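Local coordinates for porin (Acinetobacter baumannii AB307-0294, PDB 5DL7), which probably forms an outer-membrane beta-barrel channel of the OprD porin family, taking up small solutes that may include vanillate and antibiotics, at residues A214-L219 against Q224-G229; N231-L236 against N241-V246; T299-V304 against D311-D316; K329-R332 against S337-G340; I353-L356 against R362-E365. All coordinates share one frame; numbering follows the deposited sequence.

Contact 1 of 5, residues A214-L219 against Q224-G229; sequences AYHAEL and QQQFLG
Tyr215 and Phe227 exchange two backbone hydrogen bonds, and Ala217 and Gln225 exchange two more. These are the hydrogen-bonded pairs of an antiparallel beta hairpin in the barrel wall. Phe227 N to Tyr215 O spans 2.8 Å, and Ala217 N to Gln225 O also spans 2.8 Å. Between them, Tyr215 O accepts a CA-H...O contact from Gln226 CA.

Side-chain polar contacts lie on the sheet face that carries His216. Gln226 NE2 donates to His216 ND1 at 3.0 Å, with an N-H...N angle of 160°. The donor lies in the imidazole plane, and ring and amide are nearly coplanar, 6° apart. A bend in the Gln226 chain (chi2 80°) swings the amide back to the ring edge. Gln226 OE1 bonds Asn250 on the next strand, and His216 NE2 bonds Tyr199.

Apolar contacts occupy both faces. Ala214 CB meets Leu228 CD2 at 3.7 Å. On the other face Tyr215 and Phe227 lie alongside each other, CD2 to CD2 4.0 Å, and both reach Pro132 of a loop.

ND1 acts as acceptor, which is consistent with a neutral His216. Its ring and the Gln226 amide are gripped from both ends, so neither should rotate easily.

Contact 2 of 5, residues N231-L236 against N241-V246; sequences NGKQPL and NFLSDV
Lys233 and Leu243 lie side by side on one face of a beta hairpin, strands 223-235 and 240-253 of the porin barrel. Lys233 is stretched out, with CG opposite its backbone N (chi1 173°). Its methylenes therefore run alongside Leu243, and CG comes 3.6 Å from Leu243 CD2. Farther out, the lysine and Asn241 side chains cross at an angle, Lys233 CE 4.2 Å from Asn241 CG.

Asn241 has its CG beside the backbone N (chi1 -58°). This carries OD1 over Pro235, 3.5 Å from Pro235 CA, while ND2 bonds Asn274 of the next strand.

On the opposite face Phe242 and Gln234 cross. Gln234 is extended, and its OE1 lies at the edge of the Phe242 ring, 4.2 Å from CD2. The strongest partner of that oxygen is Tyr210 OH. Leu236 closes over the base of Phe242, its CD1 3.9 Å from Phe242 CB.

Asn231 turns its amide away from the neighbouring strand to reach Arg211. Asp245 OD2 forms a salt bridge with Arg247.

Four backbone bonds join the strands through the pairs Gly232-Ser244 and Gln234-Phe242. Gln234 N to Phe242 O is nearly straight, with an N-H...O angle of 173°. Ser244 OG sits in the crowded position between its own backbone N and carbonyl carbon, 3.4 Å from Gly232 N.

Contact 3 of 5, residues T299-V304 against D311-D316; sequences TESPVV and DYSNKD
Ser301 points its hydroxyl at Ser313, and its CB lies against Asp311 CB at 3.8 Å. Both segments belong to the long loop between strands 278-288 and 318-327. This loop folds inward within the porin barrel, and the contact is buried near the middle of the chain.

Ser301 OG donates to Ser313 OG at 2.7 Å. Ser313 OG in turn donates to Asp311 O, also at 2.7 Å. The two bonds form a short relay that runs from one segment into the other and ends on a backbone carbonyl. Ser313 OG stands above the plane of that carbonyl, 48° out of it. The Ser313 hydroxyl thus accepts one bond and donates one. Both methyls of Val303 pack against it as well, with CG2 3.7 Å from Ser313 OG.

Asp311 fixes the turn that places Ser313. Its CG is rotated to lie between its own backbone N and carbonyl carbon (chi1 77°). OD1 then accepts from Ser313 N at 3.0 Å, which makes an Asx turn. OD2 forms a salt bridge with Arg188.

Farther along, Lys315 forms a salt bridge with its neighbour Asp316. Lys315 NZ meets Asp316 OD2 at 2.9 Å, from above the carboxylate plane.

Contact 4 of 5, residues K329-R332 against S337-G340; sequences KNAR and SLNG. With C8E ((hydroxyethyloxy)tri(ethyloxy)octane), chain G.
With CG opposite the backbone N in both (chi1 177° and -177°), Lys329 and Asn339 run alongside each other in the same direction. Asn339 OD1 settles against the start of the lysine chain, 3.4 Å from Lys329 CG. It is equally close to Lys329 CA. The lysine bends from the CG-CD bond outward.

Ser337 has the same first torsion, which brings OG back over its own segment. OG accepts from Asn339 N at 3.0 Å and forms an ST turn. The same hydroxyl donates to a water. That water donates to Lys329 O and, at 2.7 Å, to Ala331 O. It therefore joins the serine to two carbonyls of the facing segment.

Ala331 O has a second donor, Leu338 N, at 3.1 Å. This bond is nearly straight at hydrogen, 170°, but the donor stands above the carbonyl plane.

The segments run into a small two-stranded antiparallel hairpin, 332-333 with 336-337, at Arg332 and Ser337. It lies in the connection between barrel strands 318-327 and 341-353. Arg332 and Ser337 form a non-hydrogen-bonded pair at its base, and Arg332 NH1 bonds Gly334 O.

The ethoxy end of a C8E detergent molecule lies over Ala331 and Leu338. Its atom C19 lies 3.5 Å from Ala331 CB, and its C16 lies 3.9 Å from Leu338 CD1. Beneath it Ala331 CB and Leu338 CD1 are 4.3 Å apart, a loose apolar touch. Leu338 also packs on Phe328.

Contact 5 of 5, residues I353-L356 against R362-E365; sequences IDLL and RFKE
Ile353 and Phe363 form a hydrogen-bonded antiparallel pair. Phe363 N reaches Ile353 O at 2.9 Å, in the carbonyl plane and on a lone pair. The return bond, from Ile353 N to Phe363 O, measures 3.1 Å. Arg362 CA adds a CA-H...O contact to Ile353 O.

The charged contact is a stack. Asp354 and Arg362 lay their carboxylate and guanidinium planes 6° apart. Asp354 OD2 sits over the centre of the guanidinium, 3.5 Å from Arg362 NH2. The oxygen lies well off the guanidinium plane, so the attraction is electrostatic and not a hydrogen bond. A bend in the arginine chain (chi2 -75°) folds the group back over Asp354, and Arg362 NH1 bonds Gly359 O. Asp354 OD2 has a second salt bridge, to Lys315.

These residues stand where barrel strands 341-353 and 363-375 part into the loop that joins them. Asp354 makes an Asx turn, its OD1 accepting from Leu356 N at 2.8 Å.

Apolar contacts gather round Phe363 and Ile353. Leu355 CD1 makes an off-centre CH-pi contact, 4.1 Å from the centroid of the Phe363 ring. Ring and leucine cross at about a right angle. Ile353 CB, the branch point, meets Phe363 CB at 4.0 Å. Ile353 CD1 also lies 3.9 Å from Glu365 OE2. Glu365 OE1 bonds Tyr393.

Contacts 1 and 2 are successive hairpins sharing strand 223-235, about 23 Å apart centre to centre. Regular backbone pairing holds both, but contact 2 is more at the surface. Contact 3 is buried inside the barrel and works through hydroxyls and an Asx turn instead of strand pairing. It touches the wall where Val304 packs on Asp245 of contact 2. Contact 5 is also buried, at a loop beside a strand end, and combines strand pairing with charge and aromatic packing. Lys315 of contact 3 bridges to Asp354 of contact 5. Contact 4 is remote, partly covered by detergent, and combines one backbone bond with a bridging water; its centre lies about 43 Å from that of contact 5.

Contact 1 of 5, residues A214-L219 against Q224-G229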
# COMPACT_ATOMS: atom_id res chain seq x y z
N ALA A 214 -18.20 -0.64 -0.51
CA ALA A 214 -18.60 -1.57 0.57
C ALA A 214 -18.00 -2.92 0.17
O ALA A 214 -18.23 -3.42 -0.89
CB ALA A 214 -20.08 -1.64 0.78
N TYR A 215 -17.35 -3.56 1.16
CA TYR A 215 -16.82 -4.90 0.92
C TYR A 215 -16.90 -5.70 2.23
O TYR A 215 -16.86 -5.17 3.35
CB TYR A 215 -15.31 -4.89 0.53
CG TYR A 215 -15.06 -4.20 -0.79
CD1 TYR A 215 -15.20 -4.83 -1.97
CD2 TYR A 215 -14.72 -2.83 -0.71
CE1 TYR A 215 -15.12 -4.11 -3.20
CE2 TYR A 215 -14.60 -2.12 -1.92
CZ TYR A 215 -14.81 -2.76 -3.08
OH TYR A 215 -14.66 -2.00 -4.23
N HIS A 216 -17.01 -6.98 2.07
CA HIS A 216 -16.90 -8.00 3.12
C HIS A 216 -15.73 -8.97 2.80
O HIS A 216 -15.52 -9.30 1.67
CB HIS A 216 -18.23 -8.82 3.31
CG HIS A 216 -18.04 -10.07 4.13
ND1 HIS A 216 -17.93 -10.03 5.50
CD2 HIS A 216 -17.83 -11.35 3.77
CE1 HIS A 216 -17.70 -11.25 5.95
NE2 HIS A 216 -17.72 -12.08 4.94
N ALA A 217 -15.04 -9.39 3.82
CA ALA A 217 -13.87 -10.28 3.66
C ALA A 217 -13.83 -11.29 4.86
O ALA A 217 -14.26 -11.01 5.98
CB ALA A 217 -12.56 -9.57 3.67
N GLU A 218 -13.30 -12.46 4.53
CA GLU A 218 -13.02 -13.50 5.52
C GLU A 218 -11.64 -14.04 5.21
O GLU A 218 -11.43 -14.67 4.19
CB GLU A 218 -14.08 -14.56 5.58
CG GLU A 218 -13.73 -15.60 6.63
CD GLU A 218 -14.73 -16.75 6.66
OE1 GLU A 218 -15.87 -16.48 6.87
OE2 GLU A 218 -14.36 -17.83 6.25
N LEU A 219 -10.76 -13.97 6.25
CA LEU A 219 -9.47 -14.75 6.23
C LEU A 219 -9.72 -15.94 7.14
O LEU A 219 -9.95 -15.78 8.37
CB LEU A 219 -8.38 -13.86 6.80
CG LEU A 219 -6.99 -14.41 6.90
CD1 LEU A 219 -6.46 -14.76 5.51
CD2 LEU A 219 -6.06 -13.46 7.59
N GLN A 224 -13.00 -11.93 10.21
CA GLN A 224 -13.95 -11.38 9.19
C GLN A 224 -13.85 -9.88 9.29
O GLN A 224 -13.71 -9.33 10.39
CB GLN A 224 -15.41 -11.85 9.42
CG GLN A 224 -15.51 -13.27 9.06
CD GLN A 224 -16.92 -13.82 9.29
OE1 GLN A 224 -17.13 -15.12 9.53
NE2 GLN A 224 -17.86 -12.92 9.30
N GLN A 225 -14.00 -9.20 8.18
CA GLN A 225 -13.83 -7.77 8.11
C GLN A 225 -14.85 -7.13 7.10
O GLN A 225 -14.97 -7.71 6.04
CB GLN A 225 -12.42 -7.39 7.83
CG GLN A 225 -12.11 -5.93 7.73
CD GLN A 225 -10.61 -5.75 7.50
OE1 GLN A 225 -10.12 -5.76 6.38
NE2 GLN A 225 -9.88 -5.59 8.64
N GLN A 226 -15.53 -6.10 7.57
CA GLN A 226 -16.28 -5.29 6.58
C GLN A 226 -15.73 -3.91 6.42
O GLN A 226 -15.03 -3.34 7.37
CB GLN A 226 -17.67 -5.14 7.09
CG GLN A 226 -18.52 -6.40 7.14
CD GLN A 226 -18.19 -7.27 8.38
OE1 GLN A 226 -18.03 -6.76 9.49
NE2 GLN A 226 -18.00 -8.52 8.12
N PHE A 227 -15.87 -3.34 5.27
CA PHE A 227 -15.41 -1.98 4.96
C PHE A 227 -16.60 -1.19 4.42
O PHE A 227 -17.31 -1.70 3.53
CB PHE A 227 -14.37 -2.03 3.82
CG PHE A 227 -13.94 -0.66 3.30
CD1 PHE A 227 -13.02 0.07 4.03
CD2 PHE A 227 -14.60 -0.12 2.24
CE1 PHE A 227 -12.64 1.31 3.56
CE2 PHE A 227 -14.20 1.15 1.74
CZ PHE A 227 -13.27 1.85 2.44
N LEU A 228 -16.70 0.05 4.85
CA LEU A 228 -17.57 1.01 4.17
C LEU A 228 -16.75 2.27 3.97
O LEU A 228 -15.98 2.64 4.88
CB LEU A 228 -18.74 1.44 5.08
CG LEU A 228 -19.71 0.29 5.35
CD1 LEU A 228 -20.74 0.92 6.38
CD2 LEU A 228 -20.46 -0.10 4.08
N GLY A 229 -16.92 2.93 2.86
CA GLY A 229 -16.10 4.17 2.63
C GLY A 229 -16.67 5.03 1.55
O GLY A 229 -17.47 4.57 0.72

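Contact 2 of 5, residues N231-L236 against N241-V246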
# COMPACT_ATOMS: atom_id res chain seq x y z
N ASN A 231 -15.24 8.51 -1.08
CA ASN A 231 -14.25 9.55 -1.42
C ASN A 231 -14.76 10.47 -2.51
O ASN A 231 -15.53 10.06 -3.36
CB ASN A 231 -12.91 8.91 -1.79
CG ASN A 231 -12.93 8.10 -3.06
OD1 ASN A 231 -13.42 6.97 -3.10
ND2 ASN A 231 -12.35 8.68 -4.17
N GLY A 232 -14.38 11.74 -2.45
CA GLY A 232 -14.91 12.65 -3.40
C GLY A 232 -14.07 13.86 -3.64
O GLY A 232 -13.03 14.04 -2.97
N LYS A 233 -14.47 14.54 -4.68
CA LYS A 233 -13.86 15.81 -5.07
C LYS A 233 -15.01 16.64 -5.59
O LYS A 233 -15.56 16.36 -6.69
CB LYS A 233 -12.80 15.58 -6.12
CG LYS A 233 -12.27 16.92 -6.65
CD LYS A 233 -11.07 16.60 -7.60
CE LYS A 233 -10.56 17.82 -8.36
NZ LYS A 233 -9.75 17.32 -9.53
N GLN A 234 -15.46 17.53 -4.76
CA GLN A 234 -16.64 18.24 -5.05
C GLN A 234 -16.29 19.76 -5.24
O GLN A 234 -15.81 20.40 -4.31
CB GLN A 234 -17.54 18.17 -3.80
CG GLN A 234 -18.89 18.87 -3.92
CD GLN A 234 -19.68 18.79 -2.62
OE1 GLN A 234 -19.50 18.01 -1.75
NE2 GLN A 234 -20.64 19.61 -2.56
N PRO A 235 -16.70 20.33 -6.34
CA PRO A 235 -16.41 21.79 -6.53
C PRO A 235 -17.31 22.57 -5.63
O PRO A 235 -18.49 22.37 -5.75
CB PRO A 235 -16.76 22.04 -7.98
CG PRO A 235 -17.31 20.78 -8.55
CD PRO A 235 -17.15 19.66 -7.59
N LEU A 236 -16.81 23.49 -4.81
CA LEU A 236 -17.61 24.44 -4.01
C LEU A 236 -17.90 25.74 -4.80
O LEU A 236 -18.84 26.46 -4.45
CB LEU A 236 -16.96 24.77 -2.70
CG LEU A 236 -16.63 23.59 -1.78
CD1 LEU A 236 -15.91 23.96 -0.51
CD2 LEU A 236 -17.92 22.81 -1.48
N ASN A 241 -12.13 23.28 -4.59
CA ASN A 241 -12.64 21.93 -4.56
C ASN A 241 -12.48 21.41 -3.13
O ASN A 241 -11.51 21.77 -2.37
CB ASN A 241 -11.89 21.02 -5.52
CG ASN A 241 -11.95 21.50 -6.94
OD1 ASN A 241 -13.03 21.74 -7.39
ND2 ASN A 241 -10.84 21.94 -7.50
N PHE A 242 -13.48 20.64 -2.69
CA PHE A 242 -13.48 20.00 -1.34
C PHE A 242 -13.26 18.52 -1.52
O PHE A 242 -13.95 17.85 -2.26
CB PHE A 242 -14.81 20.21 -0.70
CG PHE A 242 -15.02 19.30 0.51
CD1 PHE A 242 -14.21 19.41 1.58
CD2 PHE A 242 -16.03 18.38 0.51
CE1 PHE A 242 -14.32 18.52 2.72
CE2 PHE A 242 -16.20 17.52 1.63
CZ PHE A 242 -15.31 17.59 2.72
N LEU A 243 -12.14 18.03 -1.02
CA LEU A 243 -11.71 16.66 -1.22
C LEU A 243 -12.03 15.86 0.08
O LEU A 243 -11.83 16.35 1.23
CB LEU A 243 -10.23 16.58 -1.52
CG LEU A 243 -9.54 17.43 -2.58
CD1 LEU A 243 -8.25 16.86 -3.06
CD2 LEU A 243 -10.38 17.77 -3.69
N SER A 244 -12.36 14.59 -0.07
CA SER A 244 -12.70 13.72 1.11
C SER A 244 -12.30 12.31 0.80
O SER A 244 -12.38 11.82 -0.34
CB SER A 244 -14.24 13.84 1.54
OG SER A 244 -14.95 13.47 0.37
N ASP A 245 -11.87 11.60 1.83
CA ASP A 245 -11.65 10.17 1.75
C ASP A 245 -11.90 9.65 3.14
O ASP A 245 -11.12 10.01 4.07
CB ASP A 245 -10.22 9.91 1.39
CG ASP A 245 -9.88 8.37 1.11
OD1 ASP A 245 -10.59 7.47 1.47
OD2 ASP A 245 -9.02 8.17 0.20
N VAL A 246 -12.90 8.79 3.28
CA VAL A 246 -13.31 8.31 4.58
C VAL A 246 -13.39 6.80 4.51
O VAL A 246 -13.92 6.25 3.55
CB VAL A 246 -14.68 8.91 5.05
CG1 VAL A 246 -15.27 8.25 6.26
CG2 VAL A 246 -14.61 10.42 5.24

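Contact 3 of 5, residues T299-V304 against D311-D316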
# COMPACT_ATOMS: atom_id res chain seq x y z
N THR A 299 1.96 -6.05 3.92
CA THR A 299 1.39 -4.80 3.34
C THR A 299 1.15 -3.73 4.49
O THR A 299 1.41 -4.06 5.63
CB THR A 299 0.14 -5.07 2.47
OG1 THR A 299 -0.12 -3.86 1.58
CG2 THR A 299 -0.93 -5.47 3.26
N GLU A 300 0.88 -2.57 3.98
CA GLU A 300 0.62 -1.40 4.81
C GLU A 300 -0.76 -1.49 5.31
O GLU A 300 -1.70 -2.10 4.76
CB GLU A 300 0.86 -0.11 3.94
CG GLU A 300 2.37 0.14 3.69
CD GLU A 300 3.07 -0.95 2.76
OE1 GLU A 300 2.39 -1.23 1.69
OE2 GLU A 300 4.21 -1.31 3.19
N SER A 301 -1.02 -0.82 6.49
CA SER A 301 -2.46 -0.68 6.92
C SER A 301 -3.30 0.01 5.89
O SER A 301 -2.83 0.93 5.15
CB SER A 301 -2.45 0.20 8.22
OG SER A 301 -3.82 0.43 8.59
N PRO A 302 -4.50 -0.42 5.69
CA PRO A 302 -5.42 0.11 4.69
C PRO A 302 -6.16 1.39 4.99
O PRO A 302 -6.97 1.84 4.20
CB PRO A 302 -6.39 -1.05 4.44
CG PRO A 302 -6.56 -1.56 5.82
CD PRO A 302 -5.10 -1.62 6.35
N VAL A 303 -5.80 2.02 6.10
CA VAL A 303 -6.47 3.25 6.55
C VAL A 303 -6.00 4.44 5.76
O VAL A 303 -5.09 4.40 4.97
CB VAL A 303 -6.17 3.40 8.08
CG1 VAL A 303 -6.63 2.22 8.92
CG2 VAL A 303 -4.73 3.73 8.32
N VAL A 304 -6.71 5.56 5.95
CA VAL A 304 -6.49 6.65 5.05
C VAL A 304 -5.14 7.26 5.10
O VAL A 304 -4.64 7.77 4.13
CB VAL A 304 -7.63 7.71 5.16
CG1 VAL A 304 -7.47 8.55 6.30
CG2 VAL A 304 -7.47 8.77 4.04
N ASP A 311 2.28 2.19 11.05
CA ASP A 311 0.93 2.02 10.57
C ASP A 311 -0.11 2.89 11.23
O ASP A 311 -1.23 2.96 10.66
CB ASP A 311 0.55 0.57 10.47
CG ASP A 311 0.23 -0.09 11.67
OD1 ASP A 311 0.11 0.47 12.81
OD2 ASP A 311 -0.42 -1.13 11.54
N TYR A 312 0.19 3.48 12.38
CA TYR A 312 -0.77 4.39 13.10
C TYR A 312 -2.11 3.73 13.36
O TYR A 312 -3.08 4.42 13.62
CB TYR A 312 -0.90 5.75 12.39
CG TYR A 312 0.26 6.66 12.60
CD1 TYR A 312 1.31 6.60 11.78
CD2 TYR A 312 0.22 7.62 13.52
CE1 TYR A 312 2.45 7.41 11.97
CE2 TYR A 312 1.28 8.47 13.75
CZ TYR A 312 2.39 8.38 12.97
OH TYR A 312 3.53 9.15 13.17
N SER A 313 -2.14 2.38 13.47
CA SER A 313 -3.37 1.59 13.54
C SER A 313 -3.49 0.76 14.83
O SER A 313 -4.20 -0.31 14.82
CB SER A 313 -3.53 0.71 12.25
OG SER A 313 -3.53 1.58 11.05
N ASN A 314 -2.84 1.21 15.90
CA ASN A 314 -2.84 0.46 17.17
C ASN A 314 -4.15 0.54 17.87
O ASN A 314 -4.98 1.50 17.63
CB ASN A 314 -1.74 1.04 18.03
CG ASN A 314 -0.39 0.75 17.43
OD1 ASN A 314 0.06 -0.41 17.42
ND2 ASN A 314 0.29 1.74 16.83
N LYS A 315 -4.36 -0.38 18.80
CA LYS A 315 -5.50 -0.40 19.72
C LYS A 315 -5.63 1.01 20.41
O LYS A 315 -4.67 1.58 20.97
CB LYS A 315 -5.36 -1.50 20.76
CG LYS A 315 -6.61 -1.58 21.63
CD LYS A 315 -6.62 -2.01 22.99
CE LYS A 315 -7.91 -1.97 23.76
NZ LYS A 315 -8.00 -0.92 24.68
N ASP A 316 -6.81 1.58 20.31
CA ASP A 316 -7.22 2.85 20.88
C ASP A 316 -6.57 4.09 20.37
O ASP A 316 -6.83 5.19 20.87
CB ASP A 316 -7.14 2.82 22.36
CG ASP A 316 -8.29 1.88 22.97
OD1 ASP A 316 -9.25 1.44 22.37
OD2 ASP A 316 -8.20 1.90 24.19

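Contact 4 of 5, residues K329-R332 against S337-G340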
# COMPACT_ATOMS: atom_id res chain seq x y z
N LYS A 329 2.41 22.58 -11.86
CA LYS A 329 2.06 22.55 -13.29
C LYS A 329 2.11 23.89 -13.93
O LYS A 329 2.51 23.96 -15.12
CB LYS A 329 0.66 21.88 -13.35
CG LYS A 329 0.09 21.82 -14.80
CD LYS A 329 -1.00 20.74 -15.02
CE LYS A 329 -1.84 20.57 -13.74
NZ LYS A 329 -2.33 21.93 -13.29
N ASN A 330 1.81 24.96 -13.22
CA ASN A 330 1.77 26.30 -13.79
C ASN A 330 2.85 27.18 -13.32
O ASN A 330 2.83 28.41 -13.56
CB ASN A 330 0.47 27.00 -13.46
CG ASN A 330 -0.72 26.32 -14.07
OD1 ASN A 330 -0.74 25.95 -15.26
ND2 ASN A 330 -1.73 26.13 -13.28
N ALA A 331 3.93 26.60 -12.77
CA ALA A 331 4.99 27.38 -12.12
C ALA A 331 6.22 27.32 -13.05
O ALA A 331 6.30 26.40 -13.92
CB ALA A 331 5.28 26.84 -10.76
N ARG A 332 7.23 28.21 -12.85
CA ARG A 332 8.42 28.24 -13.69
C ARG A 332 9.55 28.84 -12.81
O ARG A 332 9.26 29.48 -11.74
CB ARG A 332 8.24 28.97 -14.94
CG ARG A 332 7.92 30.38 -14.62
CD ARG A 332 7.43 30.91 -15.93
NE ARG A 332 7.23 32.25 -15.82
CZ ARG A 332 8.09 33.13 -16.28
NH1 ARG A 332 9.31 32.69 -16.64
NH2 ARG A 332 7.79 34.45 -16.21
N SER A 337 10.18 25.38 -17.04
CA SER A 337 8.88 24.98 -16.50
C SER A 337 9.01 23.96 -15.42
O SER A 337 9.86 23.06 -15.52
CB SER A 337 8.03 24.25 -17.61
OG SER A 337 6.83 23.86 -16.96
N LEU A 338 8.29 24.10 -14.34
CA LEU A 338 8.26 23.18 -13.30
C LEU A 338 7.12 22.17 -13.41
O LEU A 338 6.85 21.41 -12.47
CB LEU A 338 8.26 23.81 -11.90
CG LEU A 338 9.47 24.78 -11.65
CD1 LEU A 338 9.29 25.41 -10.29
CD2 LEU A 338 10.74 23.95 -11.56
N ASN A 339 6.46 22.16 -14.55
CA ASN A 339 5.43 21.13 -14.70
C ASN A 339 6.05 19.72 -14.61
O ASN A 339 7.12 19.41 -15.20
CB ASN A 339 4.73 21.41 -16.06
CG ASN A 339 3.57 20.45 -16.30
OD1 ASN A 339 2.91 20.06 -15.40
ND2 ASN A 339 3.50 19.93 -17.55
N GLY A 340 5.33 18.90 -13.83
CA GLY A 340 5.69 17.54 -13.39
C GLY A 340 6.32 17.49 -12.03
O GLY A 340 6.40 16.44 -11.44
C1 C8E G . 9.49 23.90 5.46
C2 C8E G . 8.20 24.74 5.45
C3 C8E G . 6.82 24.17 4.93
C4 C8E G . 6.53 24.43 3.43
C5 C8E G . 6.35 25.93 3.17
C6 C8E G . 6.29 26.38 1.69
C7 C8E G . 6.00 27.88 1.63
C8 C8E G . 6.25 28.49 0.28
O9 C8E G . 7.56 28.18 -0.11
C10 C8E G . 7.75 28.51 -1.47
C11 C8E G . 9.16 28.08 -1.74
O12 C8E G . 9.36 28.07 -3.19
C13 C8E G . 9.06 26.97 -4.07
C14 C8E G . 9.68 27.32 -5.45
O15 C8E G . 8.64 28.00 -6.18
C16 C8E G . 8.98 28.23 -7.55
C17 C8E G . 7.73 28.76 -8.25
O18 C8E G . 6.38 28.72 -7.68
C19 C8E G . 5.55 29.57 -8.54
C20 C8E G . 4.15 29.88 -8.12
O21 C8E G . 3.50 30.62 -9.17
O HOH W 1 4.75 25.40 -15.86

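Contact 5 of 5, residues I353-L356 against R362-E365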
# COMPACT_ATOMS: atom_id res chain seq x y z
N ILE A 353 -2.26 5.15 22.59
CA ILE A 353 -1.87 3.76 22.11
C ILE A 353 -1.80 2.82 23.29
O ILE A 353 -1.07 3.04 24.27
CB ILE A 353 -0.62 3.80 21.38
CG1 ILE A 353 -0.70 4.67 20.10
CG2 ILE A 353 -0.09 2.37 21.07
CD1 ILE A 353 0.68 4.95 19.60
N ASP A 354 -2.64 1.75 23.13
CA ASP A 354 -2.70 0.70 24.14
C ASP A 354 -2.05 -0.56 23.57
O ASP A 354 -2.57 -1.18 22.67
CB ASP A 354 -4.16 0.43 24.56
CG ASP A 354 -4.32 -0.56 25.71
OD1 ASP A 354 -3.38 -1.28 26.06
OD2 ASP A 354 -5.53 -0.71 26.11
N LEU A 355 -0.93 -0.96 24.17
CA LEU A 355 -0.14 -2.11 23.77
C LEU A 355 -0.45 -3.35 24.65
O LEU A 355 0.38 -4.30 24.72
CB LEU A 355 1.34 -1.82 23.65
CG LEU A 355 1.62 -0.73 22.62
CD1 LEU A 355 3.09 -0.45 22.67
CD2 LEU A 355 1.18 -1.11 21.23
N LEU A 356 -1.53 -3.23 25.40
CA LEU A 356 -2.25 -4.39 26.05
C LEU A 356 -1.57 -4.91 27.30
O LEU A 356 -2.26 -5.34 28.26
CB LEU A 356 -2.50 -5.62 25.12
CG LEU A 356 -3.20 -5.36 23.79
CD1 LEU A 356 -3.22 -6.69 22.96
CD2 LEU A 356 -4.47 -4.58 24.06
N ARG A 362 -0.07 4.34 28.47
CA ARG A 362 -0.34 4.56 27.07
C ARG A 362 0.82 5.14 26.34
O ARG A 362 1.71 5.83 26.93
CB ARG A 362 -1.61 5.35 26.84
CG ARG A 362 -2.87 4.74 27.44
CD ARG A 362 -3.38 3.51 26.62
NE ARG A 362 -4.55 2.98 27.26
CZ ARG A 362 -4.58 2.01 28.13
NH1 ARG A 362 -3.48 1.45 28.57
NH2 ARG A 362 -5.72 1.63 28.69
N PHE A 363 0.91 4.94 25.04
CA PHE A 363 2.01 5.31 24.22
C PHE A 363 1.57 6.37 23.14
O PHE A 363 0.40 6.68 22.98
CB PHE A 363 2.67 4.05 23.59
CG PHE A 363 3.15 3.05 24.61
CD1 PHE A 363 4.36 3.28 25.22
CD2 PHE A 363 2.27 2.10 25.15
CE1 PHE A 363 4.91 2.50 26.21
CE2 PHE A 363 2.80 1.24 26.15
CZ PHE A 363 4.06 1.47 26.65
N LYS A 364 2.62 6.90 22.50
CA LYS A 364 2.44 7.97 21.54
C LYS A 364 3.46 7.84 20.45
O LYS A 364 4.60 7.28 20.62
CB LYS A 364 2.34 9.38 22.23
CG LYS A 364 3.56 9.78 22.89
CD LYS A 364 3.32 11.01 23.75
CE LYS A 364 4.71 11.23 24.40
NZ LYS A 364 4.69 12.37 25.24
N GLU A 365 3.14 8.42 19.27
CA GLU A 365 4.10 8.45 18.12
C GLU A 365 3.83 9.62 17.22
O GLU A 365 2.67 10.11 17.21
CB GLU A 365 4.08 7.12 17.31
CG GLU A 365 2.71 6.90 16.73
CD GLU A 365 2.52 5.53 16.04
OE1 GLU A 365 3.52 4.98 15.54
OE2 GLU A 365 1.34 5.08 15.73